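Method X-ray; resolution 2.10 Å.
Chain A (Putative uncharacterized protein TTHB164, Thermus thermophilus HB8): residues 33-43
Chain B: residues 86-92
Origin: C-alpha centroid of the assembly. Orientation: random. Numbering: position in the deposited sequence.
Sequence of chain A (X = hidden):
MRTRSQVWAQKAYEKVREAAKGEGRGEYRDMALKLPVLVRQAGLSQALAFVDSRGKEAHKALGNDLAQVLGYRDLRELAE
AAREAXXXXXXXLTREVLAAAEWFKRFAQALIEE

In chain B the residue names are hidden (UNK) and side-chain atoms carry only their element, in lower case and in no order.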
# COMPACT_ATOMS: atom_id res chain seq x y z
N LEU A 33 14.24 -9.02 11.06
CA LEU A 33 12.99 -9.71 10.74
C LEU A 33 11.81 -8.76 10.52
O LEU A 33 10.90 -9.07 9.77
CB LEU A 33 12.63 -10.71 11.85
CG LEU A 33 13.62 -11.86 12.09
CD1 LEU A 33 12.98 -12.92 12.98
CD2 LEU A 33 14.03 -12.48 10.77
N LYS A 34 11.85 -7.60 11.16
CA LYS A 34 10.79 -6.62 11.04
C LYS A 34 10.90 -5.69 9.83
O LYS A 34 9.88 -5.29 9.26
CB LYS A 34 10.73 -5.78 12.34
CG LYS A 34 9.78 -4.58 12.30
CD LYS A 34 8.33 -5.02 12.19
CE LYS A 34 7.83 -5.64 13.49
NZ LYS A 34 6.44 -6.15 13.35
N LEU A 35 12.12 -5.36 9.42
CA LEU A 35 12.30 -4.42 8.32
C LEU A 35 11.55 -4.70 7.00
O LEU A 35 10.90 -3.81 6.47
CB LEU A 35 13.78 -4.21 8.03
CG LEU A 35 14.06 -3.09 7.02
CD1 LEU A 35 13.38 -1.79 7.47
CD2 LEU A 35 15.57 -2.89 6.87
N PRO A 36 11.63 -5.93 6.48
CA PRO A 36 10.91 -6.16 5.22
C PRO A 36 9.44 -5.79 5.35
O PRO A 36 8.86 -5.17 4.46
CB PRO A 36 11.12 -7.66 4.97
CG PRO A 36 12.49 -7.90 5.57
CD PRO A 36 12.37 -7.14 6.89
N VAL A 37 8.85 -6.16 6.49
CA VAL A 37 7.45 -5.88 6.76
C VAL A 37 7.17 -4.37 6.75
O VAL A 37 6.20 -3.91 6.14
CB VAL A 37 7.03 -6.48 8.13
CG1 VAL A 37 5.63 -6.05 8.50
CG2 VAL A 37 7.12 -7.99 8.07
N LEU A 38 8.02 -3.60 7.42
CA LEU A 38 7.82 -2.15 7.44
C LEU A 38 7.95 -1.53 6.06
O LEU A 38 7.19 -0.62 5.71
CB LEU A 38 8.83 -1.47 8.37
CG LEU A 38 8.70 -1.82 9.85
CD1 LEU A 38 9.74 -1.02 10.63
CD2 LEU A 38 7.28 -1.49 10.35
N VAL A 39 8.91 -1.99 5.27
CA VAL A 39 9.08 -1.43 3.93
C VAL A 39 7.81 -1.68 3.11
O VAL A 39 7.31 -0.78 2.44
CB VAL A 39 10.32 -2.02 3.20
CG1 VAL A 39 10.35 -1.58 1.75
CG2 VAL A 39 11.62 -1.54 3.91
N ARG A 40 7.29 -2.91 3.17
CA ARG A 40 6.08 -3.26 2.42
C ARG A 40 4.82 -2.53 2.88
O ARG A 40 4.08 -2.00 2.07
CB ARG A 40 5.81 -4.77 2.50
CG ARG A 40 6.68 -5.64 1.61
CD ARG A 40 6.09 -7.04 1.50
NE ARG A 40 6.04 -7.72 2.79
CZ ARG A 40 7.08 -8.34 3.34
NH1 ARG A 40 8.24 -8.38 2.69
NH2 ARG A 40 6.97 -8.92 4.53
N GLN A 41 4.60 -2.49 4.18
CA GLN A 41 3.39 -1.87 4.73
C GLN A 41 3.44 -0.37 4.96
O GLN A 41 2.45 0.32 4.76
CB GLN A 41 3.01 -2.58 6.04
CG GLN A 41 3.07 -4.10 5.96
CD GLN A 41 2.42 -4.80 7.15
OE1 GLN A 41 2.50 -4.32 8.28
NE2 GLN A 41 1.79 -5.94 6.90
N ALA A 42 4.60 0.14 5.38
CA ALA A 42 4.73 1.57 5.67
C ALA A 42 5.41 2.37 4.57
O ALA A 42 5.28 3.59 4.50
CB ALA A 42 5.48 1.76 7.00
N GLY A 43 6.14 1.68 3.70
CA GLY A 43 6.82 2.37 2.63
C GLY A 43 8.28 2.56 3.00
O GLY A 43 8.63 2.57 4.17
N UNK B 86 2.63 5.60 17.41
CA UNK B 86 3.92 5.57 16.73
C UNK B 86 3.69 4.51 15.65
O UNK B 86 2.66 3.84 15.65
c UNK B 86 5.04 5.18 17.69
o UNK B 86 7.47 5.53 19.50
o UNK B 86 5.85 5.74 20.96
c UNK B 86 6.29 5.82 19.80
c UNK B 86 5.35 6.28 18.70
N UNK B 87 4.64 4.34 14.73
CA UNK B 87 4.46 3.40 13.63
C UNK B 87 4.04 1.96 13.95
O UNK B 87 3.05 1.47 13.39
c UNK B 87 6.97 2.64 10.72
c UNK B 87 4.47 3.02 10.60
c UNK B 87 5.63 2.53 11.48
c UNK B 87 5.72 3.37 12.77
N UNK B 88 4.77 1.27 14.81
CA UNK B 88 4.42 -0.12 15.12
C UNK B 88 3.04 -0.21 15.75
O UNK B 88 2.28 -1.15 15.48
c UNK B 88 6.86 -1.42 14.05
c UNK B 88 5.46 -0.75 16.04
c UNK B 88 6.89 -0.81 15.46
c UNK B 88 7.76 -1.66 16.38
N UNK B 89 2.71 0.76 16.59
CA UNK B 89 1.42 0.78 17.26
C UNK B 89 0.31 1.07 16.24
O UNK B 89 -0.80 0.54 16.34
c UNK B 89 3.84 1.89 19.41
c UNK B 89 1.45 1.81 18.40
o UNK B 89 4.40 1.93 18.32
c UNK B 89 2.39 1.40 19.56
n UNK B 89 4.44 2.26 20.54
N UNK B 90 0.62 1.89 15.23
CA UNK B 90 -0.35 2.23 14.18
C UNK B 90 -0.63 1.01 13.29
O UNK B 90 -1.77 0.77 12.91
c UNK B 90 -0.74 3.81 12.19
c UNK B 90 -0.52 3.46 10.86
c UNK B 90 -1.36 3.92 9.84
c UNK B 90 -2.43 4.74 10.15
o UNK B 90 -3.28 5.19 9.15
c UNK B 90 0.20 3.35 13.29
c UNK B 90 -2.67 5.11 11.47
c UNK B 90 -1.83 4.64 12.48
N UNK B 91 0.42 0.27 12.96
CA UNK B 91 0.25 -0.91 12.11
C UNK B 91 -0.53 -1.98 12.86
O UNK B 91 -1.32 -2.72 12.26
c UNK B 91 3.81 -1.18 10.56
c UNK B 91 1.61 -1.48 11.69
c UNK B 91 1.72 -0.31 9.49
c UNK B 91 2.45 -0.56 10.81
N UNK B 92 -0.32 -2.05 14.17
CA UNK B 92 -1.03 -3.04 14.99
C UNK B 92 -2.52 -2.70 15.05
O UNK B 92 -3.37 -3.57 14.90
c UNK B 92 -1.06 -4.16 17.28
n UNK B 92 0.63 -3.52 18.95
n UNK B 92 0.24 -2.50 20.98
c UNK B 92 -0.77 -3.88 18.74
n UNK B 92 2.36 -2.57 20.11
c UNK B 92 -0.47 -3.06 16.40
c UNK B 92 1.08 -2.87 20.01
O HOH W 1 -0.67 -3.97 9.40

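Position 86 of chain B carries five side-chain atoms: three carbons in an unbranched run, the third bearing two oxygens. They are out of reach of the chain A stretch. A carboxylate two methylenes out from CA is glutamate, B:Glu86. It sits at the N-cap position, and its backbone O accepts the first helical bond, from N of position 90 at 2.9 Å.

Position 87 has four carbons and no heteroatom, forked at the second. Its CA-to-CB bond points toward chain A; one terminal carbon lies 3.9 Å from CB of A:Ala42 and the other 4.2 Å from CD2 of A:Leu38. A fork there, rather than at CB, excludes isoleucine and identifies B:Leu87, in the t, p rotamer.

Position 88 repeats the pattern, four carbons forked at the second. Its CA-to-CB bond runs sideways, but the end of the side chain comes nearer: one terminal carbon lies 3.7 Å from CD2 of A:Leu38 and 4.3 Å from CD of A:Lys34, so the aliphatic part of the lysine is what it meets. This is B:Leu88.

Position 89 shows three carbons, the third carrying one oxygen and one nitrogen, all out of reach of chain A. This terminal amide two methylenes out from CA is glutamine, B:Gln89.

Position 90 has one carbon followed by a six-carbon ring bearing an oxygen, and the ring does not reach the stretch. This defines B:Tyr90, whose OH is hydrogen-bonded elsewhere in the structure.

Position 91 is again four carbons forked at the second. Its CA-to-CB bond points toward chain A, and one terminal carbon lies 3.5 Å from CD2 of A:Leu38 and 4.1 Å from OE1 of A:Gln41. It is B:Leu91, and the rotamer is m, t.

Position 92 has three carbons, a nitrogen, then a carbon with two further nitrogens, and makes no contact with the stretch. The guanidinium makes it B:Arg92.

The contact is therefore apolar. The helix axes approach to 11.8 Å at 67°, leaving side chains to bridge the gap, and 273 Å² is buried in total. A:Leu38 is the hub, since its CD2 meets all three leucines, while A:Ala42 adds a methyl against B:Leu87. B:Leu87 and B:Leu91 are one turn apart, as the bond from B:Leu91 N to B:Leu87 O at 2.9 Å confirms. No direct hydrogen bond crosses; one water donates to B:Leu91 O at 3.2 Å and, weakly, to A:Gln41 OE1 at 3.4 Å, forming a polar link beside the leucine cluster.

Chain B (86-92) ELLQYLR
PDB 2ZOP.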